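Long-range contact in DUF917 domain-containing protein (Chromobacterium violaceum, PDB 2O3I), which is of unknown function but combines the N- and C-terminal domains of the S-Me-THD-like family: residues A316-S321 with L358-P363. The protein carries 2 engineered substitutions. Sequence-based numbering, arbitrary orientation.
Sequences APDAIS and LPAAAP
The antiparallel pairing of strands 319-324 and 352-358 includes the pair A319-L358, and beside it the side chain of D318 bonds to the backbone of A360. A319 and L358 form a hydrogen-bonded pair: A319 N donates to L358 O (2.9 Å), and L358 N returns a bond to A319 O (2.8 Å). Both side chains lie on the same face of the sheet, where CB of A319 rests against CB of L358 at 3.9 Å and L358 CD1 lies 4.2 Å from the same methyl, A319 CB. Two residues after L358, A360 N bonds to a carboxylate rather than to a backbone carbonyl. It meets D318 OD1 at 2.8 Å in a fairly straight bond (159°), arriving on the anti side and 22° out of the carboxylate plane. CG of D318 stands beside its own backbone N, anti to the carbonyl carbon (chi1 -70°), a position from which OD1 can meet A360 N; OD1 also lies 3.4 Å from P359 CA. Y386 OH bonds to this same oxygen while V389 N holds OD2, so both carboxylate oxygens are gripped and the group's rotation is restrained. Next to the carboxylate, A360 CB meets the P317 ring at two of its atoms, 3.4 Å from P317 CB and 3.6 Å from P317 CG, the former tighter than usual for two carbons. P317 follows a cis peptide bond, at the bend that separates strand 314-315 from strand 319-324. Within the C-terminal family region, the contact thus ties this bend to the start of the loop leading from strand 352-358 to helix 367-379. That helix packs on P317 through L370 and F373, while Y386, from the C-terminal tail, touches both P317 and A360.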
ATOM      1  N   ALA A 316     -28.612   6.356  -6.538  1.00 29.21           N
ATOM      2  CA  ALA A 316     -27.498   7.065  -7.148  1.00 30.18           C
ATOM      3  C   ALA A 316     -27.498   6.576  -8.592  1.00 28.21           C
ATOM      4  O   ALA A 316     -27.987   5.482  -8.869  1.00 28.29           O
ATOM      5  CB  ALA A 316     -26.192   6.688  -6.460  1.00 29.84           C
ATOM      6  N   PRO A 317     -26.920   7.348  -9.524  1.00 27.55           N
ATOM      7  CA  PRO A 317     -26.244   8.644  -9.401  1.00 26.98           C
ATOM      8  C   PRO A 317     -27.044   9.819  -8.851  1.00 25.40           C
ATOM      9  O   PRO A 317     -26.465  10.828  -8.468  1.00 25.83           O
ATOM     10  CB  PRO A 317     -25.743   8.900 -10.819  1.00 26.44           C
ATOM     11  CG  PRO A 317     -26.813   8.272 -11.663  1.00 26.69           C
ATOM     12  CD  PRO A 317     -27.028   6.954 -10.943  1.00 27.19           C
ATOM     13  N   ASP A 318     -28.366   9.711  -8.815  1.00 25.67           N
ATOM     14  CA  ASP A 318     -29.159  10.810  -8.278  1.00 25.66           C
ATOM     15  C   ASP A 318     -28.728  11.094  -6.844  1.00 25.63           C
ATOM     16  O   ASP A 318     -28.529  10.172  -6.048  1.00 23.99           O
ATOM     17  CB  ASP A 318     -30.660  10.491  -8.295  1.00 25.45           C
ATOM     18  CG  ASP A 318     -31.240  10.449  -9.696  1.00 27.23           C
ATOM     19  OD1 ASP A 318     -30.636  11.033 -10.623  1.00 25.61           O
ATOM     20  OD2 ASP A 318     -32.319   9.845  -9.866  1.00 28.34           O
ATOM     21  N   ALA A 319     -28.580  12.372  -6.521  1.00 25.62           N
ATOM     22  CA  ALA A 319     -28.185  12.762  -5.178  1.00 24.68           C
ATOM     23  C   ALA A 319     -29.383  12.663  -4.238  1.00 23.28           C
ATOM     24  O   ALA A 319     -30.529  12.854  -4.645  1.00 21.28           O
ATOM     25  CB  ALA A 319     -27.643  14.184  -5.180  1.00 23.78           C
ATOM     26  N   ILE A 320     -29.096  12.364  -2.978  1.00 22.16           N
ATOM     27  CA  ILE A 320     -30.109  12.242  -1.944  1.00 21.97           C
ATOM     28  C   ILE A 320     -29.608  13.149  -0.845  1.00 22.75           C
ATOM     29  O   ILE A 320     -28.505  12.952  -0.330  1.00 24.25           O
ATOM     30  CB  ILE A 320     -30.206  10.781  -1.455  1.00 21.54           C
ATOM     31  CG1 ILE A 320     -30.782   9.919  -2.580  1.00 20.61           C
ATOM     32  CG2 ILE A 320     -31.066  10.691  -0.205  1.00 17.71           C
ATOM     33  CD1 ILE A 320     -30.583   8.421  -2.390  1.00 19.77           C
ATOM     34  N   SER A 321     -30.401  14.160  -0.503  1.00 22.74           N
ATOM     35  CA  SER A 321     -29.987  15.117   0.518  1.00 25.95           C
ATOM     36  C   SER A 321     -31.086  15.489   1.494  1.00 25.20           C
ATOM     37  O   SER A 321     -32.261  15.554   1.137  1.00 25.92           O
ATOM     38  CB  SER A 321     -29.458  16.398  -0.139  1.00 25.83           C
ATOM     39  OG  SER A 321     -28.308  16.129  -0.908  1.00 29.44           O
ATOM     40  N   LEU A 358     -31.870  14.831  -6.159  1.00 23.28           N
ATOM     41  CA  LEU A 358     -31.461  15.732  -7.216  1.00 24.15           C
ATOM     42  C   LEU A 358     -31.076  14.874  -8.414  1.00 24.91           C
ATOM     43  O   LEU A 358     -30.315  13.905  -8.294  1.00 24.33           O
ATOM     44  CB  LEU A 358     -30.265  16.582  -6.773  1.00 24.51           C
ATOM     45  CG  LEU A 358     -30.414  17.440  -5.510  1.00 25.22           C
ATOM     46  CD1 LEU A 358     -29.071  18.111  -5.189  1.00 24.72           C
ATOM     47  CD2 LEU A 358     -31.517  18.480  -5.706  1.00 24.20           C
ATOM     48  N   PRO A 359     -31.620  15.194  -9.590  1.00 26.05           N
ATOM     49  CA  PRO A 359     -31.265  14.390 -10.757  1.00 26.34           C
ATOM     50  C   PRO A 359     -29.765  14.459 -11.036  1.00 26.85           C
ATOM     51  O   PRO A 359     -29.160  15.534 -11.002  1.00 25.91           O
ATOM     52  CB  PRO A 359     -32.122  14.998 -11.871  1.00 27.92           C
ATOM     53  CG  PRO A 359     -32.399  16.404 -11.381  1.00 29.51           C
ATOM     54  CD  PRO A 359     -32.645  16.196  -9.920  1.00 26.77           C
ATOM     55  N   ALA A 360     -29.160  13.303 -11.279  1.00 25.43           N
ATOM     56  CA  ALA A 360     -27.733  13.262 -11.546  1.00 26.30           C
ATOM     57  C   ALA A 360     -27.404  14.090 -12.780  1.00 25.68           C
ATOM     58  O   ALA A 360     -28.231  14.222 -13.677  1.00 27.22           O
ATOM     59  CB  ALA A 360     -27.285  11.828 -11.746  1.00 26.78           C
ATOM     60  N   ALA A 361     -26.207  14.666 -12.819  1.00 25.95           N
ATOM     61  CA  ALA A 361     -25.811  15.453 -13.980  1.00 24.48           C
ATOM     62  C   ALA A 361     -25.650  14.452 -15.105  1.00 23.97           C
ATOM     63  O   ALA A 361     -25.279  13.293 -14.873  1.00 20.37           O
ATOM     64  CB  ALA A 361     -24.500  16.185 -13.727  1.00 22.44           C
ATOM     65  N   ALA A 362     -25.933  14.911 -16.319  1.00 25.58           N
ATOM     66  CA  ALA A 362     -25.867  14.093 -17.523  1.00 26.56           C
ATOM     67  C   ALA A 362     -24.671  13.145 -17.664  1.00 26.90           C
ATOM     68  O   ALA A 362     -24.846  11.964 -17.961  1.00 27.49           O
ATOM     69  CB  ALA A 362     -25.954  15.002 -18.748  1.00 26.45           C
ATOM     70  N   PRO A 363     -23.441  13.641 -17.449  1.00 27.49           N
ATOM     71  CA  PRO A 363     -22.275  12.751 -17.588  1.00 27.64           C
ATOM     72  C   PRO A 363     -22.286  11.503 -16.697  1.00 29.45           C
ATOM     73  O   PRO A 363     -21.568  10.534 -16.966  1.00 28.89           O
ATOM     74  CB  PRO A 363     -21.094  13.671 -17.271  1.00 27.36           C
ATOM     75  CG  PRO A 363     -21.609  15.038 -17.673  1.00 26.66           C
ATOM     76  CD  PRO A 363     -23.022  15.020 -17.137  1.00 24.66           C
TER